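Local coordinates for protein reducing end xylose-releasing exo-oligoxylanase (Bacillus halodurans, PDB 1WU4) that hydrolyses short beta-1,4-linked xylooligosaccharides of three or more units, releasing xylose from their reducing end with inversion of anomeric configuration, at residues E301-Y306 / V321-T326. The protein carries 1 engineered substitution. Residues are numbered along the deposited sequence; the frame is centred on the assembly and turned at random.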
loop_
_atom_site.group_PDB
_atom_site.type_symbol
_atom_site.label_atom_id
_atom_site.label_comp_id
_atom_site.label_asym_id
_atom_site.label_seq_id
_atom_site.Cartn_x
_atom_site.Cartn_y
_atom_site.Cartn_z
ATOM N N GLU A 301 19.045 -3.012 13.860
ATOM C CA GLU A 301 19.280 -4.375 14.311
ATOM C C GLU A 301 18.540 -4.661 15.616
ATOM O O GLU A 301 18.310 -5.821 15.966
ATOM C CB GLU A 301 20.782 -4.617 14.507
ATOM C CG GLU A 301 21.642 -4.306 13.285
ATOM C CD GLU A 301 22.092 -2.854 13.222
ATOM O OE1 GLU A 301 21.232 -1.949 13.198
ATOM O OE2 GLU A 301 23.318 -2.616 13.192
ATOM N N ASP A 302 18.161 -3.599 16.323
ATOM C CA ASP A 302 17.461 -3.730 17.596
ATOM C C ASP A 302 15.963 -3.421 17.527
ATOM O O ASP A 302 15.272 -3.500 18.543
ATOM C CB ASP A 302 18.122 -2.826 18.645
ATOM C CG ASP A 302 17.552 -3.029 20.039
ATOM O OD1 ASP A 302 17.605 -4.170 20.547
ATOM O OD2 ASP A 302 17.053 -2.046 20.629
ATOM N N TYR A 303 15.460 -3.065 16.346
ATOM C CA TYR A 303 14.034 -2.766 16.208
ATOM C C TYR A 303 13.209 -3.942 16.727
ATOM O O TYR A 303 13.479 -5.097 16.397
ATOM C CB TYR A 303 13.649 -2.516 14.746
ATOM C CG TYR A 303 14.172 -1.242 14.113
ATOM C CD1 TYR A 303 14.678 -0.188 14.880
ATOM C CD2 TYR A 303 14.106 -1.075 12.733
ATOM C CE1 TYR A 303 15.099 1.004 14.273
ATOM C CE2 TYR A 303 14.518 0.095 12.125
ATOM C CZ TYR A 303 15.010 1.134 12.891
ATOM O OH TYR A 303 15.392 2.290 12.250
ATOM N N ARG A 304 12.193 -3.639 17.527
ATOM C CA ARG A 304 11.331 -4.663 18.109
ATOM C C ARG A 304 9.881 -4.438 17.729
ATOM O O ARG A 304 9.554 -3.571 16.921
ATOM C CB ARG A 304 11.368 -4.592 19.640
ATOM C CG ARG A 304 12.721 -4.383 20.276
ATOM C CD ARG A 304 13.594 -5.605 20.133
ATOM N NE ARG A 304 14.831 -5.455 20.892
ATOM C CZ ARG A 304 14.913 -5.540 22.217
ATOM N NH1 ARG A 304 13.827 -5.783 22.943
ATOM N NH2 ARG A 304 16.083 -5.375 22.821
ATOM N N ARG A 305 9.027 -5.262 18.324
ATOM C CA ARG A 305 7.592 -5.105 18.203
ATOM C C ARG A 305 7.418 -4.179 19.411
ATOM O O ARG A 305 8.061 -4.391 20.445
ATOM C CB ARG A 305 6.853 -6.421 18.470
ATOM C CG ARG A 305 5.327 -6.272 18.512
ATOM C CD ARG A 305 4.639 -7.494 19.108
ATOM N NE ARG A 305 4.793 -8.696 18.292
ATOM C CZ ARG A 305 4.025 -9.012 17.254
ATOM N NH1 ARG A 305 3.030 -8.217 16.883
ATOM N NH2 ARG A 305 4.242 -10.141 16.594
ATOM N N TYR A 306 6.593 -3.150 19.287
ATOM C CA TYR A 306 6.376 -2.226 20.401
ATOM C C TYR A 306 4.893 -2.044 20.647
ATOM O O TYR A 306 4.093 -2.115 19.711
ATOM C CB TYR A 306 6.936 -0.833 20.088
ATOM C CG TYR A 306 8.390 -0.779 19.693
ATOM C CD1 TYR A 306 9.395 -0.706 20.657
ATOM C CD2 TYR A 306 8.761 -0.810 18.351
ATOM C CE1 TYR A 306 10.738 -0.664 20.290
ATOM C CE2 TYR A 306 10.094 -0.773 17.975
ATOM C CZ TYR A 306 11.076 -0.701 18.945
ATOM O OH TYR A 306 12.395 -0.685 18.557
ATOM N N VAL A 321 13.960 -3.747 7.454
ATOM C CA VAL A 321 14.254 -3.002 6.231
ATOM C C VAL A 321 12.973 -2.306 5.759
ATOM O O VAL A 321 13.006 -1.154 5.327
ATOM C CB VAL A 321 14.808 -3.937 5.122
ATOM C CG1 VAL A 321 14.909 -3.188 3.799
ATOM C CG2 VAL A 321 16.186 -4.448 5.528
ATOM N N GLY A 322 11.845 -3.004 5.857
ATOM C CA GLY A 322 10.580 -2.408 5.468
ATOM C C GLY A 322 10.261 -1.225 6.370
ATOM O O GLY A 322 9.759 -0.202 5.906
ATOM N N LEU A 323 10.544 -1.361 7.664
ATOM C CA LEU A 323 10.295 -0.272 8.602
ATOM C C LEU A 323 11.138 0.946 8.208
ATOM O O LEU A 323 10.635 2.067 8.175
ATOM C CB LEU A 323 10.613 -0.724 10.035
ATOM C CG LEU A 323 10.478 0.315 11.157
ATOM C CD1 LEU A 323 9.135 1.033 11.065
ATOM C CD2 LEU A 323 10.621 -0.379 12.504
ATOM N N ILE A 324 12.413 0.721 7.902
ATOM C CA ILE A 324 13.303 1.804 7.487
ATOM C C ILE A 324 12.738 2.501 6.248
ATOM O O ILE A 324 12.672 3.730 6.187
ATOM C CB ILE A 324 14.720 1.268 7.159
ATOM C CG1 ILE A 324 15.415 0.819 8.445
ATOM C CG2 ILE A 324 15.539 2.333 6.430
ATOM C CD1 ILE A 324 16.761 0.152 8.208
ATOM N N ALA A 325 12.325 1.711 5.263
ATOM C CA ALA A 325 11.776 2.259 4.029
ATOM C C ALA A 325 10.531 3.107 4.263
ATOM O O ALA A 325 10.403 4.194 3.700
ATOM C CB ALA A 325 11.457 1.131 3.053
ATOM N N THR A 326 9.614 2.616 5.091
ATOM C CA THR A 326 8.390 3.366 5.342
ATOM C C THR A 326 8.644 4.644 6.129
ATOM O O THR A 326 8.034 5.673 5.842
ATOM C CB THR A 326 7.324 2.513 6.068
ATOM O OG1 THR A 326 7.833 2.063 7.330
ATOM C CG2 THR A 326 6.932 1.311 5.211
#
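The ring of Tyr303 meets Leu323 and Ile324 of helix 320-329, joining the connection after helix 282-295 to a helix of the (alpha/alpha)6 barrel of glycoside hydrolase family 8. The contact is apolar, small and buried. Leu323 supplies its CD2 methyl, which meets the ring obliquely, 3.6 Å from Tyr303 CD2. Its chi1 of 177° sets CG opposite the main-chain nitrogen, which brings the CD2 branch to the ring. Ile324 comes to the ring edge, near the ring plane, its CG1 methylene 3.9 Å from Tyr303 CE2; the two side chains cross at about a right angle. The same CG1 lies 4.1 Å from Tyr303 OH, a van der Waals approach to the phenol end. Phe295 adds an edge-to-face ring contact to Tyr303, and Leu346 of helix 340-348 touches both Tyr303 and Ile324. Replacing Tyr303 by alanine would take away the ring, is likely to leave Leu323 CD2 and Ile324 CG1 without their aromatic partner, and would probably open a gap between the connection and the helix.

The polar bonds within segment 301-306 lie on the residues next to the tyrosine and on Tyr306. Arg304 grips Asp302 side-on, NE and NH2 both donating to OD1, with the oxygen close to the guanidinium plane; NH2 lies 3.0 Å from Asp302 OD1, on its syn lone pair, and NE comes from above the carboxylate plane. Arg304 NH1 also bonds to Phe313 O. Tyr306 folds back along the strand, one ring face with Arg304 C over it, offset toward the rim, and its OH accepts a hydrogen bond from Arg304 N at 3.1 Å, with an N-H...O angle of 157°.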